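Local coordinates for galactose mutarotase related enzyme (Lactobacillus acidophilus, PDB 3DCD), which is of unknown function but probably binds carbohydrate and may act as an isomerase of the aldose 1-epimerase type, at residues D203-L209 and A234-W240; E32-Q36 and P144-L148. All coordinates share one frame; numbering follows the deposited sequence.

Overall arrangement
Both contacts reach the same antiparallel sheet, but they do not touch. Their centres are 18 Å apart, and their nearest atoms are about 7 Å apart. Contact 1 pairs strand 205-208 with strand 236-240. Contact 2 brings the loop residues 32-36 against the end of strand 136-147. Strand 249-256 lies between them, pairing with 236-240 on one edge and with 136-147 on the other. Two aromatic residues also join the regions: W42 and Y249 each meet W240 of contact 1 and W35 of contact 2. The sheet belongs to a mutarotase-like beta fold, built almost wholly of strands.

Contact 1. Residues D203-L209 and A234-W240; sequences DALIYEL and APFVGIW
L209 and V237 form the tightly packed part of this contact. L209 CD1 lies 3.7 Å from V237 CB, and the L209 CD2 methyl reaches V237 CG1. V237 holds CG1 between its backbone N and carbonyl carbon (chi1 64°), where it meets both methyls of L209. M163 of strand 159-164 touches both residues. Further along the same face, I239 CG1 meets the edge of the Y207 ring in its plane, 4.0 Å from Y207 CE2. F161 touches both of these side chains. Beneath them runs an antiparallel ladder of strands 205-208 and 236-240. Y207 and V237 are a hydrogen-bonded pair, as are L205 and I239. The bond from Y207 N to V237 O is nearly straight (3.0 Å, 175°). Past the strand ends, L209 N reaches P235 O at 2.8 Å from above the carbonyl plane. Strand 249-256 continues the sheet beyond 236-240, while 169-175 bonds along the other edge of 205-208. The opposite face carries I206, E208 and F236 and is more loosely joined across the ladder. G238 brings no side chain to I206. E208 CG stands at the F236 ring edge, 4.2 Å from F236 CE1, while its carboxylate turns to a salt bridge with R184. E208 and P235 are partly exposed. So are D203 and W240 at the far end. There D203 OD1 approaches W240 CD1 at 3.4 Å, with carboxylate and ring planes 50° apart. The same OD1 accepts A204 N at 2.7 Å on its anti side.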
ATOM      1  N   ASP A 203     -15.457   4.943  -3.497  1.00 20.30           N
ATOM      2  CA  ASP A 203     -14.265   4.095  -3.318  1.00 20.45           C
ATOM      3  C   ASP A 203     -12.955   4.904  -3.517  1.00 18.96           C
ATOM      4  O   ASP A 203     -12.975   6.134  -3.508  1.00 19.09           O
ATOM      5  CB  ASP A 203     -14.363   2.870  -4.243  1.00 20.59           C
ATOM      6  CG  ASP A 203     -13.673   1.652  -3.694  1.00 24.01           C
ATOM      7  OD1 ASP A 203     -12.688   1.768  -2.921  1.00 25.44           O
ATOM      8  OD2 ASP A 203     -14.116   0.550  -4.066  1.00 28.58           O
ATOM      9  N   ALA A 204     -11.834   4.203  -3.656  1.00 17.89           N
ATOM     10  CA  ALA A 204     -10.484   4.780  -3.672  1.00 17.53           C
ATOM     11  C   ALA A 204     -10.299   5.824  -4.763  1.00 17.14           C
ATOM     12  O   ALA A 204     -10.855   5.687  -5.854  1.00 17.28           O
ATOM     13  CB  ALA A 204      -9.439   3.668  -3.849  1.00 17.75           C
ATOM     14  N   LEU A 205      -9.534   6.866  -4.453  1.00 16.69           N
ATOM     15  CA  LEU A 205      -9.104   7.840  -5.449  1.00 17.24           C
ATOM     16  C   LEU A 205      -7.807   7.280  -6.043  1.00 17.58           C
ATOM     17  O   LEU A 205      -6.849   7.050  -5.315  1.00 18.79           O
ATOM     18  CB  LEU A 205      -8.870   9.202  -4.781  1.00 17.09           C
ATOM     19  CG  LEU A 205     -10.030   9.738  -3.934  1.00 18.29           C
ATOM     20  CD1 LEU A 205      -9.634  11.039  -3.187  1.00 21.24           C
ATOM     21  CD2 LEU A 205     -11.259   9.963  -4.809  1.00 18.99           C
ATOM     22  N   ILE A 206      -7.784   7.042  -7.358  1.00 17.30           N
ATOM     23  CA  ILE A 206      -6.634   6.408  -7.990  1.00 16.09           C
ATOM     24  C   ILE A 206      -6.000   7.376  -8.952  1.00 16.83           C
ATOM     25  O   ILE A 206      -6.675   7.828  -9.881  1.00 16.80           O
ATOM     26  CB  ILE A 206      -7.027   5.097  -8.761  1.00 16.80           C
ATOM     27  CG1 ILE A 206      -7.684   4.089  -7.808  1.00 15.95           C
ATOM     28  CG2 ILE A 206      -5.792   4.493  -9.461  1.00 15.40           C
ATOM     29  CD1 ILE A 206      -8.290   2.851  -8.501  1.00 15.80           C
ATOM     30  N   TYR A 207      -4.715   7.681  -8.727  1.00 16.95           N
ATOM     31  CA  TYR A 207      -3.995   8.642  -9.564  1.00 17.59           C
ATOM     32  C   TYR A 207      -2.863   7.985 -10.338  1.00 18.00           C
ATOM     33  O   TYR A 207      -2.102   7.183  -9.797  1.00 17.73           O
ATOM     34  CB  TYR A 207      -3.487   9.836  -8.738  1.00 17.61           C
ATOM     35  CG  TYR A 207      -4.604  10.559  -8.004  1.00 18.96           C
ATOM     36  CD1 TYR A 207      -5.495  11.383  -8.687  1.00 20.13           C
ATOM     37  CD2 TYR A 207      -4.788  10.377  -6.625  1.00 21.14           C
ATOM     38  CE1 TYR A 207      -6.527  12.029  -8.014  1.00 20.43           C
ATOM     39  CE2 TYR A 207      -5.819  11.013  -5.945  1.00 19.98           C
ATOM     40  CZ  TYR A 207      -6.667  11.852  -6.641  1.00 19.80           C
ATOM     41  OH  TYR A 207      -7.683  12.479  -5.964  1.00 18.06           O
ATOM     42  N   GLU A 208      -2.803   8.307 -11.629  1.00 17.78           N
ATOM     43  CA  GLU A 208      -1.728   7.879 -12.495  1.00 17.90           C
ATOM     44  C   GLU A 208      -0.516   8.734 -12.164  1.00 17.44           C
ATOM     45  O   GLU A 208      -0.599   9.961 -12.203  1.00 17.66           O
ATOM     46  CB  GLU A 208      -2.143   8.064 -13.961  1.00 18.18           C
ATOM     47  CG  GLU A 208      -3.229   7.051 -14.404  1.00 18.08           C
ATOM     48  CD  GLU A 208      -3.596   7.155 -15.877  1.00 19.92           C
ATOM     49  OE1 GLU A 208      -3.101   8.083 -16.572  1.00 21.19           O
ATOM     50  OE2 GLU A 208      -4.390   6.306 -16.335  1.00 20.31           O
ATOM     51  N   LEU A 209       0.592   8.072 -11.828  1.00 17.27           N
ATOM     52  CA  LEU A 209       1.843   8.743 -11.485  1.00 17.35           C
ATOM     53  C   LEU A 209       2.859   8.630 -12.617  1.00 18.57           C
ATOM     54  O   LEU A 209       2.818   7.678 -13.403  1.00 18.86           O
ATOM     55  CB  LEU A 209       2.434   8.141 -10.212  1.00 16.65           C
ATOM     56  CG  LEU A 209       1.562   8.273  -8.960  1.00 14.99           C
ATOM     57  CD1 LEU A 209       2.227   7.635  -7.756  1.00 16.46           C
ATOM     58  CD2 LEU A 209       1.288   9.741  -8.670  1.00 17.26           C
ATOM     59  N   ALA A 234       6.431   4.064  -8.469  1.00 16.50           N
ATOM     60  CA  ALA A 234       5.074   3.488  -8.588  1.00 16.61           C
ATOM     61  C   ALA A 234       4.329   4.190  -9.723  1.00 16.25           C
ATOM     62  O   ALA A 234       4.339   5.423  -9.784  1.00 16.98           O
ATOM     63  CB  ALA A 234       4.293   3.640  -7.273  1.00 16.19           C
ATOM     64  N   PRO A 235       3.709   3.424 -10.637  1.00 16.36           N
ATOM     65  CA  PRO A 235       2.913   4.064 -11.685  1.00 15.88           C
ATOM     66  C   PRO A 235       1.543   4.558 -11.210  1.00 15.87           C
ATOM     67  O   PRO A 235       0.878   5.290 -11.946  1.00 16.37           O
ATOM     68  CB  PRO A 235       2.756   2.958 -12.721  1.00 16.34           C
ATOM     69  CG  PRO A 235       2.807   1.693 -11.927  1.00 16.95           C
ATOM     70  CD  PRO A 235       3.744   1.956 -10.790  1.00 15.86           C
ATOM     71  N   PHE A 236       1.127   4.159 -10.004  1.00 15.49           N
ATOM     72  CA  PHE A 236      -0.182   4.549  -9.465  1.00 15.58           C
ATOM     73  C   PHE A 236      -0.069   4.758  -7.959  1.00 14.92           C
ATOM     74  O   PHE A 236       0.765   4.137  -7.288  1.00 13.99           O
ATOM     75  CB  PHE A 236      -1.286   3.480  -9.658  1.00 16.17           C
ATOM     76  CG  PHE A 236      -1.401   2.907 -11.057  1.00 17.08           C
ATOM     77  CD1 PHE A 236      -2.043   3.620 -12.073  1.00 16.70           C
ATOM     78  CD2 PHE A 236      -0.910   1.641 -11.333  1.00 16.80           C
ATOM     79  CE1 PHE A 236      -2.153   3.085 -13.361  1.00 19.83           C
ATOM     80  CE2 PHE A 236      -1.010   1.099 -12.603  1.00 18.92           C
ATOM     81  CZ  PHE A 236      -1.638   1.828 -13.632  1.00 17.46           C
ATOM     82  N   VAL A 237      -0.962   5.583  -7.429  1.00 14.69           N
ATOM     83  CA  VAL A 237      -1.187   5.608  -5.979  1.00 15.48           C
ATOM     84  C   VAL A 237      -2.692   5.625  -5.715  1.00 16.77           C
ATOM     85  O   VAL A 237      -3.449   6.337  -6.396  1.00 18.00           O
ATOM     86  CB  VAL A 237      -0.452   6.810  -5.291  1.00 14.74           C
ATOM     87  CG1 VAL A 237      -0.994   8.162  -5.779  1.00 15.16           C
ATOM     88  CG2 VAL A 237      -0.567   6.733  -3.740  1.00 14.49           C
ATOM     89  N   GLY A 238      -3.137   4.825  -4.753  1.00 16.92           N
ATOM     90  CA  GLY A 238      -4.537   4.905  -4.334  1.00 16.92           C
ATOM     91  C   GLY A 238      -4.652   5.592  -2.988  1.00 16.73           C
ATOM     92  O   GLY A 238      -3.830   5.362  -2.095  1.00 17.01           O
ATOM     93  N   ILE A 239      -5.664   6.443  -2.849  1.00 16.42           N
ATOM     94  CA  ILE A 239      -6.000   7.076  -1.570  1.00 15.86           C
ATOM     95  C   ILE A 239      -7.385   6.560  -1.185  1.00 15.46           C
ATOM     96  O   ILE A 239      -8.320   6.653  -1.992  1.00 14.75           O
ATOM     97  CB  ILE A 239      -6.061   8.650  -1.647  1.00 15.64           C
ATOM     98  CG1 ILE A 239      -4.934   9.265  -2.511  1.00 16.90           C
ATOM     99  CG2 ILE A 239      -6.105   9.265  -0.220  1.00 14.81           C
ATOM    100  CD1 ILE A 239      -3.505   9.020  -2.023  1.00 19.35           C
ATOM    101  N   TRP A 240      -7.536   6.049   0.042  1.00 14.86           N
ATOM    102  CA  TRP A 240      -8.782   5.398   0.420  1.00 15.18           C
ATOM    103  C   TRP A 240      -9.029   5.480   1.927  1.00 14.89           C
ATOM    104  O   TRP A 240      -8.097   5.421   2.724  1.00 15.02           O
ATOM    105  CB  TRP A 240      -8.742   3.915  -0.020  1.00 15.23           C
ATOM    106  CG  TRP A 240      -9.891   3.032   0.478  1.00 14.27           C
ATOM    107  CD1 TRP A 240     -11.136   2.883  -0.088  1.00 16.18           C
ATOM    108  CD2 TRP A 240      -9.879   2.196   1.639  1.00 15.89           C
ATOM    109  NE1 TRP A 240     -11.894   1.987   0.654  1.00 15.71           N
ATOM    110  CE2 TRP A 240     -11.143   1.552   1.715  1.00 16.63           C
ATOM    111  CE3 TRP A 240      -8.915   1.916   2.620  1.00 15.51           C
ATOM    112  CZ2 TRP A 240     -11.471   0.669   2.743  1.00 15.58           C
ATOM    113  CZ3 TRP A 240      -9.246   1.024   3.646  1.00 16.44           C
ATOM    114  CH2 TRP A 240     -10.511   0.411   3.692  1.00 15.79           C
TER

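Contact 2. Residues E32-Q36 and P144-L148; sequences EFMWQ and PGFNL
M34 and F146 form a single beta bridge, where the loop 32-36 meets the end of strand 136-147. Two backbone hydrogen bonds frame it. N147 N donates to F33 O (2.9 Å), and W35 N donates to G145 O. M34, a selenomethionine, also makes a Met-aromatic contact. Its SE lies 3.9 Å from F146 CE2. Measured from the ring centroid, SE is oblique, 67° off the normal. The two side chains run side by side and point the same way. Bends at chi2 and chi3 curl the M34 chain back, which puts CE 3.2 Å from G145 O and near P144 CB. On the other flank, the N147 side chain reaches into the loop. Its CG lies 3.6 Å from M34 O, and its amide stands between the E32 carbonyl and the W35 backbone, with its plane 73° from that of the W35 ring. Cutting N147 back to an alanine is likely to leave a gap beside the E32 and M34 carbonyls. A water donates to F33 O and to N147 O (2.7 Å), so F33 O takes two donors. Further out, W35 stacks on Y249 and bonds through NE1 to W42 O. The loop is braced both from within and by strand 20-26. E32 OE2 accepts M34 N on its anti lone pair and also meets V24 N, while E32 OE1 bonds to S23 OG. Q36 NE2 bonds to Q22 O and, nearly in its own amide plane, donates to M34 O at 2.8 Å from above that carbonyl's plane.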
ATOM      1  N   GLU A  32       0.984   7.321  18.017  1.00 15.78           N
ATOM      2  CA  GLU A  32       0.844   6.141  17.165  1.00 15.66           C
ATOM      3  C   GLU A  32       0.411   6.552  15.770  1.00 15.55           C
ATOM      4  O   GLU A  32      -0.651   7.156  15.600  1.00 15.96           O
ATOM      5  CB  GLU A  32      -0.195   5.178  17.741  1.00 15.88           C
ATOM      6  CG  GLU A  32      -0.578   4.014  16.792  1.00 16.94           C
ATOM      7  CD  GLU A  32       0.590   3.095  16.478  1.00 17.07           C
ATOM      8  OE1 GLU A  32       1.097   2.447  17.407  1.00 17.41           O
ATOM      9  OE2 GLU A  32       1.002   3.019  15.294  1.00 16.96           O
ATOM     10  N   PHE A  33       1.211   6.228  14.763  1.00 15.08           N
ATOM     11  CA  PHE A  33       0.906   6.689  13.409  1.00 15.06           C
ATOM     12  C   PHE A  33      -0.002   5.759  12.623  1.00 15.58           C
ATOM     13  O   PHE A  33      -0.703   6.214  11.725  1.00 16.22           O
ATOM     14  CB  PHE A  33       2.192   7.003  12.634  1.00 14.63           C
ATOM     15  CG  PHE A  33       2.912   8.199  13.174  1.00 15.17           C
ATOM     16  CD1 PHE A  33       2.555   9.476  12.756  1.00 14.89           C
ATOM     17  CD2 PHE A  33       3.913   8.057  14.132  1.00 15.46           C
ATOM     18  CE1 PHE A  33       3.208  10.616  13.272  1.00 15.37           C
ATOM     19  CE2 PHE A  33       4.568   9.176  14.652  1.00 16.04           C
ATOM     20  CZ  PHE A  33       4.207  10.459  14.222  1.00 14.60           C
HETATM   21  N   MSE A  34       0.005   4.477  12.967  1.00 15.25           N
HETATM   22  CA  MSE A  34      -0.733   3.478  12.202  1.00 15.60           C
HETATM   23  C   MSE A  34      -2.130   3.231  12.749  1.00 15.53           C
HETATM   24  O   MSE A  34      -2.318   3.070  13.964  1.00 15.36           O
HETATM   25  CB  MSE A  34       0.009   2.140  12.187  1.00 15.23           C
HETATM   26  CG  MSE A  34       1.447   2.237  11.753  1.00 16.80           C
HETATM   27 SE   MSE A  34       1.721   3.110   9.992  1.00 29.16          SE
HETATM   28  CE  MSE A  34       0.612   1.975   8.895  1.00 16.92           C
ATOM     29  N   TRP A  35      -3.090   3.192  11.828  1.00 15.68           N
ATOM     30  CA  TRP A  35      -4.451   2.717  12.088  1.00 16.06           C
ATOM     31  C   TRP A  35      -4.421   1.368  12.813  1.00 16.37           C
ATOM     32  O   TRP A  35      -3.674   0.463  12.423  1.00 16.22           O
ATOM     33  CB  TRP A  35      -5.203   2.614  10.764  1.00 16.04           C
ATOM     34  CG  TRP A  35      -6.534   1.884  10.809  1.00 16.35           C
ATOM     35  CD1 TRP A  35      -6.819   0.668  10.249  1.00 16.20           C
ATOM     36  CD2 TRP A  35      -7.745   2.336  11.414  1.00 16.28           C
ATOM     37  NE1 TRP A  35      -8.139   0.339  10.463  1.00 15.79           N
ATOM     38  CE2 TRP A  35      -8.729   1.347  11.175  1.00 17.62           C
ATOM     39  CE3 TRP A  35      -8.103   3.483  12.123  1.00 17.46           C
ATOM     40  CZ2 TRP A  35     -10.037   1.467  11.640  1.00 15.88           C
ATOM     41  CZ3 TRP A  35      -9.413   3.593  12.593  1.00 16.17           C
ATOM     42  CH2 TRP A  35     -10.356   2.594  12.341  1.00 15.91           C
ATOM     43  N   GLN A  36      -5.222   1.245  13.877  1.00 15.96           N
ATOM     44  CA  GLN A  36      -5.129   0.081  14.769  1.00 15.83           C
ATOM     45  C   GLN A  36      -6.141  -1.019  14.471  1.00 16.26           C
ATOM     46  O   GLN A  36      -6.433  -1.859  15.330  1.00 15.67           O
ATOM     47  CB  GLN A  36      -5.167   0.520  16.239  1.00 16.10           C
ATOM     48  CG  GLN A  36      -3.873   1.231  16.636  1.00 16.23           C
ATOM     49  CD  GLN A  36      -2.661   0.336  16.390  1.00 16.52           C
ATOM     50  OE1 GLN A  36      -2.574  -0.762  16.950  1.00 16.63           O
ATOM     51  NE2 GLN A  36      -1.733   0.789  15.534  1.00 15.64           N
ATOM     52  N   PRO A 144      -0.574   1.152   3.576  1.00 15.31           N
ATOM     53  CA  PRO A 144      -0.545   1.579   4.982  1.00 14.91           C
ATOM     54  C   PRO A 144      -1.758   2.451   5.357  1.00 15.32           C
ATOM     55  O   PRO A 144      -2.112   3.340   4.586  1.00 14.43           O
ATOM     56  CB  PRO A 144       0.731   2.426   5.066  1.00 15.38           C
ATOM     57  CG  PRO A 144       1.020   2.845   3.656  1.00 15.46           C
ATOM     58  CD  PRO A 144       0.554   1.717   2.803  1.00 14.26           C
ATOM     59  N   GLY A 145      -2.390   2.181   6.509  1.00 15.39           N
ATOM     60  CA  GLY A 145      -3.417   3.082   7.047  1.00 15.25           C
ATOM     61  C   GLY A 145      -2.828   3.969   8.132  1.00 15.67           C
ATOM     62  O   GLY A 145      -2.201   3.461   9.065  1.00 16.06           O
ATOM     63  N   PHE A 146      -3.015   5.290   7.993  1.00 15.29           N
ATOM     64  CA  PHE A 146      -2.486   6.286   8.943  1.00 15.12           C
ATOM     65  C   PHE A 146      -3.586   6.950   9.734  1.00 14.98           C
ATOM     66  O   PHE A 146      -4.539   7.467   9.139  1.00 14.55           O
ATOM     67  CB  PHE A 146      -1.732   7.387   8.199  1.00 15.35           C
ATOM     68  CG  PHE A 146      -0.645   6.874   7.312  1.00 15.28           C
ATOM     69  CD1 PHE A 146      -0.742   7.021   5.938  1.00 15.60           C
ATOM     70  CD2 PHE A 146       0.454   6.207   7.855  1.00 14.87           C
ATOM     71  CE1 PHE A 146       0.274   6.523   5.093  1.00 16.94           C
ATOM     72  CE2 PHE A 146       1.473   5.708   7.034  1.00 18.61           C
ATOM     73  CZ  PHE A 146       1.380   5.878   5.644  1.00 18.12           C
ATOM     74  N   ASN A 147      -3.441   6.967  11.064  1.00 15.05           N
ATOM     75  CA  ASN A 147      -4.352   7.721  11.940  1.00 14.62           C
ATOM     76  C   ASN A 147      -4.400   9.203  11.598  1.00 15.55           C
ATOM     77  O   ASN A 147      -3.384   9.787  11.238  1.00 16.30           O
ATOM     78  CB  ASN A 147      -3.900   7.630  13.410  1.00 15.24           C
ATOM     79  CG  ASN A 147      -4.072   6.253  14.006  1.00 14.65           C
ATOM     80  OD1 ASN A 147      -3.288   5.846  14.861  1.00 20.57           O
ATOM     81  ND2 ASN A 147      -5.114   5.552  13.607  1.00 11.72           N
ATOM     82  N   LEU A 148      -5.578   9.814  11.741  1.00 15.73           N
ATOM     83  CA  LEU A 148      -5.692  11.261  11.793  1.00 16.99           C
ATOM     84  C   LEU A 148      -5.892  11.575  13.271  1.00 18.06           C
ATOM     85  O   LEU A 148      -6.931  11.228  13.835  1.00 18.04           O
ATOM     86  CB  LEU A 148      -6.888  11.760  10.971  1.00 16.71           C
ATOM     87  CG  LEU A 148      -7.039  11.166   9.569  1.00 17.39           C
ATOM     88  CD1 LEU A 148      -8.312  11.668   8.932  1.00 17.14           C
ATOM     89  CD2 LEU A 148      -5.839  11.504   8.678  1.00 18.07           C
TER
HETATM   90  O   HOH W   1      -0.835   8.994  11.429  1.00 22.22           O